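Glutamate racemase (Escherichia coli, PDB 2JFN) belongs to the Asp/Glu/hydantoin racemase family and holds glutamic acid in a pocket at the C-terminal ends of parallel beta strands. Local coordinates at residues V24-S29 with V89-T94. Numbering follows the deposited sequence.
With GLU (glutamic acid), chain B.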
ATOM      1  N   VAL A  24       3.072  16.114  -0.183  1.00 26.19           N
ATOM      2  CA  VAL A  24       2.968  14.781  -0.746  1.00 25.17           C
ATOM      3  C   VAL A  24       1.781  14.020  -0.175  1.00 24.64           C
ATOM      4  O   VAL A  24       1.621  13.909   1.040  1.00 24.53           O
ATOM      5  CB  VAL A  24       4.253  13.968  -0.483  1.00 25.46           C
ATOM      6  CG1 VAL A  24       4.057  12.527  -0.912  1.00 25.44           C
ATOM      7  CG2 VAL A  24       5.417  14.595  -1.247  1.00 25.54           C
ATOM      8  N   LEU A  25       0.954  13.498  -1.071  1.00 23.92           N
ATOM      9  CA  LEU A  25      -0.206  12.721  -0.673  1.00 23.77           C
ATOM     10  C   LEU A  25       0.115  11.239  -0.768  1.00 23.16           C
ATOM     11  O   LEU A  25       0.691  10.789  -1.756  1.00 22.71           O
ATOM     12  CB  LEU A  25      -1.398  13.014  -1.591  1.00 23.48           C
ATOM     13  CG  LEU A  25      -2.563  12.020  -1.497  1.00 24.15           C
ATOM     14  CD1 LEU A  25      -3.222  12.113  -0.117  1.00 23.60           C
ATOM     15  CD2 LEU A  25      -3.582  12.312  -2.604  1.00 24.84           C
ATOM     16  N   VAL A  26      -0.238  10.495   0.274  1.00 23.08           N
ATOM     17  CA  VAL A  26      -0.072   9.050   0.284  1.00 22.84           C
ATOM     18  C   VAL A  26      -1.503   8.533   0.493  1.00 23.16           C
ATOM     19  O   VAL A  26      -2.141   8.843   1.507  1.00 23.27           O
ATOM     20  CB  VAL A  26       0.842   8.567   1.429  1.00 23.04           C
ATOM     21  CG1 VAL A  26       0.952   7.050   1.387  1.00 22.64           C
ATOM     22  CG2 VAL A  26       2.244   9.197   1.288  1.00 22.73           C
ATOM     23  N   PHE A  27      -2.004   7.777  -0.482  1.00 22.82           N
ATOM     24  CA  PHE A  27      -3.365   7.246  -0.450  1.00 23.33           C
ATOM     25  C   PHE A  27      -3.476   5.726  -0.404  1.00 23.64           C
ATOM     26  O   PHE A  27      -2.671   5.013  -0.997  1.00 24.06           O
ATOM     27  CB  PHE A  27      -4.140   7.727  -1.682  1.00 23.65           C
ATOM     28  CG  PHE A  27      -5.470   7.037  -1.872  1.00 24.66           C
ATOM     29  CD1 PHE A  27      -6.602   7.470  -1.183  1.00 24.66           C
ATOM     30  CD2 PHE A  27      -5.575   5.916  -2.690  1.00 24.42           C
ATOM     31  CE1 PHE A  27      -7.817   6.795  -1.304  1.00 24.95           C
ATOM     32  CE2 PHE A  27      -6.787   5.231  -2.818  1.00 24.93           C
ATOM     33  CZ  PHE A  27      -7.908   5.670  -2.123  1.00 25.18           C
ATOM     34  N   ASP A  28      -4.494   5.243   0.301  1.00 23.82           N
ATOM     35  CA  ASP A  28      -4.788   3.815   0.395  1.00 23.43           C
ATOM     36  C   ASP A  28      -6.240   3.672   0.806  1.00 23.59           C
ATOM     37  O   ASP A  28      -6.864   4.635   1.255  1.00 23.62           O
ATOM     38  CB  ASP A  28      -3.928   3.105   1.447  1.00 23.14           C
ATOM     39  CG  ASP A  28      -4.194   1.600   1.487  1.00 23.57           C
ATOM     40  OD1 ASP A  28      -4.189   0.994   2.581  1.00 23.23           O
ATOM     41  OD2 ASP A  28      -4.414   1.014   0.407  1.00 24.14           O
ATOM     42  N   SER A  29      -6.771   2.466   0.658  1.00 23.49           N
ATOM     43  CA  SER A  29      -8.143   2.179   1.048  1.00 23.63           C
ATOM     44  C   SER A  29      -8.214   2.129   2.582  1.00 23.67           C
ATOM     45  O   SER A  29      -9.255   2.412   3.175  1.00 23.60           O
ATOM     46  CB  SER A  29      -8.569   0.835   0.465  1.00 23.55           C
ATOM     47  OG  SER A  29      -7.694  -0.183   0.912  1.00 24.80           O
ATOM     48  N   VAL A  89       0.973   9.433  -4.111  1.00 26.38           N
ATOM     49  CA  VAL A  89       1.320   8.020  -4.160  1.00 26.48           C
ATOM     50  C   VAL A  89       0.083   7.172  -3.916  1.00 26.45           C
ATOM     51  O   VAL A  89      -0.591   7.326  -2.898  1.00 26.61           O
ATOM     52  CB  VAL A  89       2.352   7.651  -3.073  1.00 26.98           C
ATOM     53  CG1 VAL A  89       2.740   6.182  -3.213  1.00 26.51           C
ATOM     54  CG2 VAL A  89       3.572   8.556  -3.171  1.00 26.37           C
ATOM     55  N   VAL A  90      -0.226   6.293  -4.859  1.00 26.03           N
ATOM     56  CA  VAL A  90      -1.356   5.397  -4.709  1.00 26.42           C
ATOM     57  C   VAL A  90      -0.727   4.167  -4.059  1.00 26.74           C
ATOM     58  O   VAL A  90      -0.375   3.208  -4.745  1.00 26.48           O
ATOM     59  CB  VAL A  90      -1.961   5.030  -6.079  1.00 26.37           C
ATOM     60  CG1 VAL A  90      -3.163   4.114  -5.895  1.00 26.82           C
ATOM     61  CG2 VAL A  90      -2.387   6.308  -6.815  1.00 26.76           C
ATOM     62  N   ALA A  91      -0.552   4.229  -2.740  1.00 26.82           N
ATOM     63  CA  ALA A  91       0.070   3.139  -1.979  1.00 27.63           C
ATOM     64  C   ALA A  91      -0.968   2.073  -1.698  1.00 28.11           C
ATOM     65  O   ALA A  91      -1.230   1.726  -0.545  1.00 27.96           O
ATOM     66  CB  ALA A  91       0.641   3.682  -0.678  1.00 27.04           C
ATOM     67  N   CYS A  92      -1.534   1.550  -2.781  1.00 29.18           N
ATOM     68  CA  CYS A  92      -2.594   0.561  -2.731  1.00 30.48           C
ATOM     69  C   CYS A  92      -2.544  -0.270  -4.018  1.00 31.39           C
ATOM     70  O   CYS A  92      -2.783   0.257  -5.101  1.00 31.00           O
ATOM     71  CB  CYS A  92      -3.924   1.319  -2.633  1.00 30.27           C
ATOM     72  SG  CYS A  92      -5.426   0.365  -2.778  1.00 30.88           S
ATOM     73  N   ASN A  93      -2.240  -1.563  -3.902  1.00 32.97           N
ATOM     74  CA  ASN A  93      -2.163  -2.439  -5.076  1.00 34.50           C
ATOM     75  C   ASN A  93      -3.486  -2.593  -5.821  1.00 35.02           C
ATOM     76  O   ASN A  93      -3.517  -2.577  -7.055  1.00 35.62           O
ATOM     77  CB  ASN A  93      -1.648  -3.830  -4.686  1.00 35.30           C
ATOM     78  CG  ASN A  93      -0.220  -3.809  -4.196  1.00 36.40           C
ATOM     79  OD1 ASN A  93       0.056  -3.434  -3.051  1.00 37.59           O
ATOM     80  ND2 ASN A  93       0.708  -4.208  -5.063  1.00 36.95           N
ATOM     81  N   THR A  94      -4.577  -2.747  -5.077  1.00 35.16           N
ATOM     82  CA  THR A  94      -5.892  -2.910  -5.685  1.00 36.16           C
ATOM     83  C   THR A  94      -6.381  -1.653  -6.397  1.00 36.39           C
ATOM     84  O   THR A  94      -7.409  -1.678  -7.068  1.00 37.04           O
ATOM     85  CB  THR A  94      -6.953  -3.317  -4.635  1.00 36.42           C
ATOM     86  OG1 THR A  94      -6.922  -2.396  -3.535  1.00 36.99           O
ATOM     87  CG2 THR A  94      -6.677  -4.717  -4.122  1.00 36.28           C
TER
HETATM   88  N   GLU B1287      -3.638  -1.672   0.874  1.00 27.57           N
HETATM   89  CA  GLU B1287      -4.302  -2.754   0.141  1.00 28.20           C
HETATM   90  C   GLU B1287      -3.676  -2.860  -1.237  1.00 28.44           C
HETATM   91  O   GLU B1287      -2.414  -2.672  -1.384  1.00 28.04           O
HETATM   92  CB  GLU B1287      -5.805  -2.457   0.027  1.00 28.42           C
HETATM   93  CG  GLU B1287      -6.632  -3.719   0.363  1.00 28.59           C
HETATM   94  CD  GLU B1287      -8.091  -3.536  -0.032  1.00 29.41           C
HETATM   95  OE1 GLU B1287      -8.746  -4.502  -0.416  1.00 29.10           O
HETATM   96  OE2 GLU B1287      -8.630  -2.427   0.038  1.00 28.72           O
HETATM   97  OXT GLU B1287      -4.398  -3.147  -2.248  1.00 29.50           O
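Phe27 is bonded through both of its backbone polar groups to the 89-94 segment, though not equally well. Its N donates to Val89 O at 2.8 Å in a nearly straight bond (N-H...O 170°), whereas its O receives Ala91 N at 2.9 Å with an angle of only 121°, a weak bond. Upstream, Val89 N reaches Leu25 O at 2.7 Å. With Val26 beside Val89 and Phe27 beside Val90, these bonds define two parallel strands. Val26 CG1 lies 4.0 Å from Ala91 CB; on the other face of the sheet, Val90 CG1 approaches the edge of the Phe27 ring, which also packs on Val72 and Ile75 of helix 65-82. Regular pairing then stops: Val90 and Ala91 each centre an inverse gamma turn, closed by weak bonds from Ala91 N to Val89 O, its second donor, and from Cys92 N to Val90 O, and the chain leads into helix 93-106. The C-terminal ends of the two adjacent parallel strands and the loops after them supply part of the glutamic acid pocket, the usual place for a binding site in an alpha/beta fold. Asp28, with CG anti to its backbone N (chi1 -177°), presents OD2 to the ligand N at 2.8 Å. OD1 makes a weaker bond to the same N and also accepts the backbone N-H groups of Gly30 and Gly33, which probably help to hold the carboxylate's rotation. OD2 also nears Ala91 O, but these two acceptors are not bonded; Ala91 O pairs with Thr205 OG1. Farther on, Asn93 N donates to ligand O and Thr94 N to OXT, both fairly straight; Thr94 OG1 also donates to OXT at 2.9 Å. Ser29 OG donates to ligand OE2 at 2.6 Å, while Ser29 N, buried here, has no partner in the model.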